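Local coordinates for S-adenosyl-L-methionine-dependent 2-deoxy-scyllo-inosamine dehydrogenase (Bacillus circulans, PDB 4M7S), which catalyses the radical S-adenosyl-L-methionine-dependent two-electron oxidation of 2-deoxy-scyllo-inosamine to amino-dideoxy-scyllo-inosose in butirosin biosynthesis, and binds two [4Fe-4S] clusters, at residues 84-89 with 109-114. Numbering follows the deposited sequence.
Sequences RARPII and IQKFIV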
loop_
_atom_site.group_PDB
_atom_site.type_symbol
_atom_site.label_atom_id
_atom_site.label_comp_id
_atom_site.label_asym_id
_atom_site.label_seq_id
_atom_site.Cartn_x
_atom_site.Cartn_y
_atom_site.Cartn_z
ATOM N N ARG A 84 4.551 -17.403 -0.581
ATOM C CA ARG A 84 4.255 -17.178 -2.002
ATOM C C ARG A 84 4.169 -15.684 -2.357
ATOM O O ARG A 84 4.307 -15.312 -3.521
ATOM C CB ARG A 84 2.935 -17.838 -2.409
ATOM C CG ARG A 84 2.827 -19.323 -2.145
ATOM C CD ARG A 84 1.448 -19.837 -2.580
ATOM N NE ARG A 84 1.261 -19.755 -4.030
ATOM C CZ ARG A 84 0.108 -19.471 -4.633
ATOM N NH1 ARG A 84 -0.986 -19.223 -3.918
ATOM N NH2 ARG A 84 0.052 -19.424 -5.959
ATOM N N ALA A 85 3.926 -14.832 -1.365
ATOM C CA ALA A 85 3.748 -13.400 -1.631
ATOM C C ALA A 85 5.062 -12.758 -2.060
ATOM O O ALA A 85 6.130 -13.343 -1.884
ATOM C CB ALA A 85 3.192 -12.688 -0.418
ATOM N N ARG A 86 4.982 -11.548 -2.612
ATOM C CA ARG A 86 6.166 -10.841 -3.100
ATOM C C ARG A 86 6.356 -9.538 -2.341
ATOM O O ARG A 86 5.673 -8.550 -2.621
ATOM C CB ARG A 86 6.042 -10.582 -4.609
ATOM C CG ARG A 86 7.172 -9.750 -5.226
ATOM C CD ARG A 86 7.108 -9.821 -6.750
ATOM N NE ARG A 86 7.981 -8.841 -7.392
ATOM C CZ ARG A 86 9.260 -9.053 -7.686
ATOM N NH1 ARG A 86 9.970 -8.102 -8.278
ATOM N NH2 ARG A 86 9.829 -10.216 -7.395
ATOM N N PRO A 87 7.271 -9.539 -1.355
ATOM C CA PRO A 87 7.536 -8.382 -0.496
ATOM C C PRO A 87 8.370 -7.319 -1.209
ATOM O O PRO A 87 9.430 -7.631 -1.754
ATOM C CB PRO A 87 8.340 -8.983 0.675
ATOM C CG PRO A 87 8.162 -10.493 0.562
ATOM C CD PRO A 87 8.015 -10.731 -0.910
ATOM N N ILE A 88 7.880 -6.080 -1.204
ATOM C CA ILE A 88 8.545 -4.975 -1.882
ATOM C C ILE A 88 8.744 -3.837 -0.896
ATOM O O ILE A 88 7.823 -3.499 -0.152
ATOM C CB ILE A 88 7.673 -4.399 -3.011
ATOM C CG1 ILE A 88 7.115 -5.507 -3.904
ATOM C CG2 ILE A 88 8.458 -3.352 -3.812
ATOM C CD1 ILE A 88 8.167 -6.266 -4.657
ATOM N N ILE A 89 9.928 -3.232 -0.897
ATOM C CA ILE A 89 10.154 -2.037 -0.087
ATOM C C ILE A 89 10.118 -0.781 -0.962
ATOM O O ILE A 89 10.866 -0.676 -1.940
ATOM C CB ILE A 89 11.516 -2.079 0.640
ATOM C CG1 ILE A 89 11.505 -3.117 1.763
ATOM C CG2 ILE A 89 11.857 -0.695 1.223
ATOM C CD1 ILE A 89 10.737 -2.669 2.984
ATOM N N ILE A 109 12.675 -9.620 1.231
ATOM C CA ILE A 109 12.361 -8.546 0.284
ATOM C C ILE A 109 12.888 -8.893 -1.105
ATOM O O ILE A 109 14.075 -9.186 -1.265
ATOM C CB ILE A 109 12.941 -7.171 0.715
ATOM C CG1 ILE A 109 12.347 -6.728 2.054
ATOM C CG2 ILE A 109 12.666 -6.100 -0.373
ATOM C CD1 ILE A 109 10.817 -6.744 2.087
ATOM N N GLN A 110 12.018 -8.847 -2.111
ATOM C CA GLN A 110 12.428 -9.176 -3.470
ATOM C C GLN A 110 12.745 -7.935 -4.299
ATOM O O GLN A 110 13.355 -8.030 -5.363
ATOM C CB GLN A 110 11.353 -10.019 -4.158
ATOM C CG GLN A 110 11.177 -11.396 -3.524
ATOM C CD GLN A 110 10.089 -12.200 -4.180
ATOM O OE1 GLN A 110 9.690 -11.914 -5.306
ATOM N NE2 GLN A 110 9.596 -13.221 -3.478
ATOM N N LYS A 111 12.332 -6.768 -3.821
ATOM C CA LYS A 111 12.577 -5.551 -4.583
ATOM C C LYS A 111 12.593 -4.310 -3.704
ATOM O O LYS A 111 11.756 -4.157 -2.812
ATOM C CB LYS A 111 11.534 -5.403 -5.692
ATOM C CG LYS A 111 11.881 -4.386 -6.765
ATOM C CD LYS A 111 11.053 -4.680 -8.002
ATOM C CE LYS A 111 11.214 -3.622 -9.078
ATOM N NZ LYS A 111 10.271 -3.808 -10.231
ATOM N N PHE A 112 13.565 -3.435 -3.962
ATOM C CA PHE A 112 13.630 -2.123 -3.335
ATOM C C PHE A 112 13.395 -1.050 -4.396
ATOM O O PHE A 112 14.093 -1.001 -5.413
ATOM C CB PHE A 112 15.003 -1.900 -2.692
ATOM C CG PHE A 112 15.345 -2.894 -1.604
ATOM C CD1 PHE A 112 15.940 -4.110 -1.915
ATOM C CD2 PHE A 112 15.089 -2.599 -0.269
ATOM C CE1 PHE A 112 16.272 -5.025 -0.906
ATOM C CE2 PHE A 112 15.418 -3.509 0.749
ATOM C CZ PHE A 112 16.009 -4.720 0.427
ATOM N N ILE A 113 12.397 -0.206 -4.161
ATOM C CA ILE A 113 12.135 0.930 -5.029
ATOM C C ILE A 113 12.605 2.137 -4.251
ATOM O O ILE A 113 11.946 2.547 -3.297
ATOM C CB ILE A 113 10.634 1.122 -5.306
ATOM C CG1 ILE A 113 9.952 -0.206 -5.649
ATOM C CG2 ILE A 113 10.417 2.184 -6.387
ATOM C CD1 ILE A 113 10.457 -0.843 -6.898
ATOM N N VAL A 114 13.744 2.699 -4.636
ATOM C CA VAL A 114 14.281 3.836 -3.897
ATOM C C VAL A 114 13.936 5.140 -4.605
ATOM O O VAL A 114 14.170 5.281 -5.806
ATOM C CB VAL A 114 15.813 3.745 -3.726
ATOM C CG1 VAL A 114 16.320 4.935 -2.930
ATOM C CG2 VAL A 114 16.198 2.445 -3.041
#
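Ile-113 N donates a hydrogen bond to Ile-89 O over 2.7 Å, nearly straight (177° at the hydrogen), and Ile-89 N in turn reaches Lys-111 O at 2.8 Å. Ile-89 thus straddles Phe-112, the pattern of a parallel ladder, here in a beta-alpha-beta crossover of the radical SAM fold; helix 98-107 makes the connection. One step earlier, Gln-110 N meets Pro-87 O at 2.9 Å. Proline, which has no N-H, fits here since only its carbonyl is used across the pair.

Branched aliphatic residues suit the buried side facing the helix. Ile-109 CD1 packs against Pro-87 CB at 3.6 Å and against Ile-89 CG1, while its CG2 lies over one face of the Phe-112 ring, toward the rim. Phe-112 runs beside Ile-89 and also touches Leu-101 and Leu-104 of that helix. On the other side of the sheet, Ile-88 CD1 rests on Lys-111 CB, 3.6 Å away.

Long polar chains fit the more open margin. Arg-86, with CG anti to its backbone N (chi1 175°) and its chain extended on to NE, crosses Gln-110 obliquely, and its NH2 makes a bent, weak hydrogen bond to Gln-110 OE1, which sits at the guanidinium edge (2.7 Å, 128°).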